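Long-range contact in enoyl-CoA hydratase (Mycolicibacterium smegmatis, PDB 7MCM), which probably catalyses the reversible hydration of 2-enoyl-CoA thioesters to (3S)-3-hydroxyacyl-CoA in fatty acid metabolism: residues A46-V54 with I208-R217. Numbering follows the deposited sequence.
Sequences ANADTDISV and IAKNPAPAVR
The guanidinium of Arg217 has CA of Thr50 over one face, while the carbonyl oxygens of Ala46, Asn47 and Ile52 gather at its edge. Arg217 NH1 meets Asn47 O at 2.9 Å in the guanidinium plane. Arg217 NH2 reaches Ile52 O at 2.8 Å, nearly straight at 166° and also in plane; its bond to Ala46 O, 2.9 Å, is more bent, with that oxygen tilted 26° out of the plane. The chain from CG to NE is fully extended, which carries the group from helix 213-226 to the C-terminal end of helix 33-48 and the turn beyond it. Glu106 forms a salt bridge with NH1.

One water beside the arginine accepts weakly from Arg217 NE and shares its two protons among Ile52 O, Ser53 OG and Ala213 O. Another, beyond the serine, accepts from Ser53 OG at 2.6 Å and donates to the carbonyls of Ala209 and Asn211. Between them Ser53 OG sits over Ala213 CB, 3.4 Å away. Val54 has CG1 anti to the backbone N (chi1 -170°), which leaves CG2 facing Ile208; Val54 CG2 presses tightly on Ile208 CG2 at 3.5 Å and also touches Ala209 CB.

The contact thus ties the link between helix 33-48 and strand 54-59 of the crotonase core to the loop between helix 197-209 and helix 213-226. The cation gives three hydrogen bonds to main-chain oxygens, and those of Ala46 and Asn47 would suit it as the negative end of the helix dipole, while the Glu106 carboxylate answers its charge.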
loop_
_atom_site.group_PDB
_atom_site.type_symbol
_atom_site.label_atom_id
_atom_site.label_comp_id
_atom_site.label_asym_id
_atom_site.label_seq_id
_atom_site.Cartn_x
_atom_site.Cartn_y
_atom_site.Cartn_z
ATOM N N ALA B 46 8.895 -19.074 22.791
ATOM C CA ALA B 46 8.413 -20.008 21.780
ATOM C C ALA B 46 9.150 -19.813 20.459
ATOM O O ALA B 46 9.505 -20.790 19.795
ATOM C CB ALA B 46 6.899 -19.853 21.607
ATOM N N ASN B 47 9.415 -18.559 20.074
ATOM C CA ASN B 47 10.228 -18.311 18.884
ATOM C C ASN B 47 11.609 -18.935 19.011
ATOM O O ASN B 47 12.155 -19.460 18.033
ATOM C CB ASN B 47 10.380 -16.813 18.638
ATOM C CG ASN B 47 9.127 -16.187 18.089
ATOM O OD1 ASN B 47 8.230 -16.885 17.609
ATOM N ND2 ASN B 47 9.048 -14.861 18.163
ATOM N N ALA B 48 12.204 -18.860 20.204
ATOM C CA ALA B 48 13.576 -19.307 20.384
ATOM C C ALA B 48 13.685 -20.825 20.431
ATOM O O ALA B 48 14.744 -21.370 20.114
ATOM C CB ALA B 48 14.164 -18.692 21.660
ATOM N N ASP B 49 12.623 -21.520 20.830
ATOM C CA ASP B 49 12.656 -22.976 20.957
ATOM C C ASP B 49 12.153 -23.582 19.654
ATOM O O ASP B 49 10.955 -23.775 19.459
ATOM C CB ASP B 49 11.827 -23.435 22.153
ATOM C CG ASP B 49 12.014 -24.923 22.469
ATOM O OD1 ASP B 49 12.603 -25.655 21.644
ATOM O OD2 ASP B 49 11.555 -25.361 23.542
ATOM N N THR B 50 13.087 -23.920 18.761
ATOM C CA THR B 50 12.708 -24.448 17.455
ATOM C C THR B 50 12.001 -25.799 17.532
ATOM O O THR B 50 11.433 -26.237 16.528
ATOM C CB THR B 50 13.935 -24.535 16.556
ATOM O OG1 THR B 50 14.902 -25.421 17.138
ATOM C CG2 THR B 50 14.542 -23.149 16.359
ATOM N N ASP B 51 11.982 -26.448 18.693
ATOM C CA ASP B 51 11.187 -27.662 18.831
ATOM C C ASP B 51 9.687 -27.357 18.854
ATOM O O ASP B 51 8.880 -28.224 18.498
ATOM C CB ASP B 51 11.599 -28.415 20.099
ATOM C CG ASP B 51 13.040 -28.941 20.048
ATOM O OD1 ASP B 51 13.558 -29.250 18.947
ATOM O OD2 ASP B 51 13.660 -29.034 21.129
ATOM N N ILE B 52 9.295 -26.146 19.257
ATOM C CA ILE B 52 7.884 -25.773 19.357
ATOM C C ILE B 52 7.329 -25.417 17.979
ATOM O O ILE B 52 7.938 -24.648 17.225
ATOM C CB ILE B 52 7.698 -24.596 20.334
ATOM C CG1 ILE B 52 8.320 -24.914 21.695
ATOM C CG2 ILE B 52 6.213 -24.234 20.471
ATOM C CD1 ILE B 52 7.678 -26.071 22.396
ATOM N N SER B 53 6.139 -25.935 17.668
ATOM C CA SER B 53 5.511 -25.710 16.373
ATOM C C SER B 53 4.104 -25.137 16.442
ATOM O O SER B 53 3.632 -24.610 15.433
ATOM C CB SER B 53 5.452 -27.019 15.563
ATOM O OG SER B 53 6.723 -27.353 15.038
ATOM N N VAL B 54 3.405 -25.261 17.570
ATOM C CA VAL B 54 2.026 -24.792 17.711
ATOM C C VAL B 54 1.835 -24.317 19.145
ATOM O O VAL B 54 2.360 -24.930 20.081
ATOM C CB VAL B 54 0.991 -25.897 17.391
ATOM C CG1 VAL B 54 -0.410 -25.311 17.318
ATOM C CG2 VAL B 54 1.321 -26.626 16.114
ATOM N N ILE B 208 -1.103 -29.823 12.593
ATOM C CA ILE B 208 -0.006 -28.926 12.238
ATOM C C ILE B 208 1.334 -29.479 12.694
ATOM O O ILE B 208 2.288 -29.540 11.916
ATOM C CB ILE B 208 -0.248 -27.534 12.848
ATOM C CG1 ILE B 208 -1.530 -26.916 12.290
ATOM C CG2 ILE B 208 0.963 -26.628 12.644
ATOM C CD1 ILE B 208 -1.913 -25.625 12.996
ATOM N N ALA B 209 1.413 -29.889 13.967
ATOM C CA ALA B 209 2.683 -30.242 14.584
ATOM C C ALA B 209 3.309 -31.500 13.982
ATOM O O ALA B 209 4.503 -31.728 14.187
ATOM C CB ALA B 209 2.498 -30.420 16.096
ATOM N N LYS B 210 2.538 -32.318 13.253
ATOM C CA LYS B 210 3.109 -33.500 12.601
ATOM C C LYS B 210 4.087 -33.135 11.488
ATOM O O LYS B 210 4.912 -33.976 11.107
ATOM C CB LYS B 210 1.999 -34.376 12.009
ATOM C CG LYS B 210 1.249 -33.719 10.819
ATOM C CD LYS B 210 0.434 -34.760 10.038
ATOM C CE LYS B 210 -0.271 -34.185 8.804
ATOM N NZ LYS B 210 -1.437 -33.316 9.143
ATOM N N ASN B 211 4.014 -31.893 10.953
ATOM C CA ASN B 211 4.793 -31.453 9.809
ATOM C C ASN B 211 6.152 -30.923 10.237
ATOM O O ASN B 211 6.332 -30.503 11.378
ATOM C CB ASN B 211 4.011 -30.379 9.042
ATOM C CG ASN B 211 2.704 -30.907 8.511
ATOM O OD1 ASN B 211 1.635 -30.288 8.655
ATOM N ND2 ASN B 211 2.770 -32.076 7.913
ATOM N N PRO B 212 7.134 -30.926 9.334
ATOM C CA PRO B 212 8.477 -30.451 9.697
ATOM C C PRO B 212 8.429 -29.049 10.291
ATOM O O PRO B 212 7.866 -28.123 9.701
ATOM C CB PRO B 212 9.232 -30.473 8.362
ATOM C CG PRO B 212 8.521 -31.484 7.547
ATOM C CD PRO B 212 7.060 -31.362 7.936
ATOM N N ALA B 213 9.035 -28.900 11.474
ATOM C CA ALA B 213 8.934 -27.646 12.216
ATOM C C ALA B 213 9.410 -26.427 11.436
ATOM O O ALA B 213 8.710 -25.401 11.475
ATOM C CB ALA B 213 9.697 -27.765 13.545
ATOM N N PRO B 214 10.546 -26.446 10.729
ATOM C CA PRO B 214 10.931 -25.238 9.982
ATOM C C PRO B 214 9.936 -24.848 8.900
ATOM O O PRO B 214 9.743 -23.653 8.655
ATOM C CB PRO B 214 12.294 -25.616 9.389
ATOM C CG PRO B 214 12.788 -26.711 10.226
ATOM C CD PRO B 214 11.583 -27.490 10.625
ATOM N N ALA B 215 9.313 -25.823 8.227
ATOM C CA ALA B 215 8.365 -25.493 7.163
ATOM C C ALA B 215 7.092 -24.868 7.724
ATOM O O ALA B 215 6.513 -23.964 7.107
ATOM C CB ALA B 215 8.032 -26.735 6.342
ATOM N N VAL B 216 6.625 -25.350 8.878
ATOM C CA VAL B 216 5.462 -24.740 9.518
ATOM C C VAL B 216 5.709 -23.253 9.791
ATOM O O VAL B 216 4.844 -22.400 9.530
ATOM C CB VAL B 216 5.102 -25.514 10.803
ATOM C CG1 VAL B 216 4.121 -24.706 11.660
ATOM C CG2 VAL B 216 4.483 -26.862 10.424
ATOM N N ARG B 217 6.901 -22.915 10.286
ATOM C CA ARG B 217 7.190 -21.523 10.616
ATOM C C ARG B 217 7.358 -20.671 9.365
ATOM O O ARG B 217 6.954 -19.502 9.348
ATOM C CB ARG B 217 8.433 -21.448 11.491
ATOM C CG ARG B 217 8.126 -21.890 12.912
ATOM C CD ARG B 217 9.367 -21.843 13.742
ATOM N NE ARG B 217 9.132 -22.292 15.107
ATOM C CZ ARG B 217 9.729 -21.768 16.160
ATOM N NH1 ARG B 217 10.536 -20.726 16.047
ATOM N NH2 ARG B 217 9.513 -22.303 17.358
HETATM O O HOH W 1 8.248 -24.745 14.216
HETATM O O HOH W 2 6.439 -29.626 13.829
#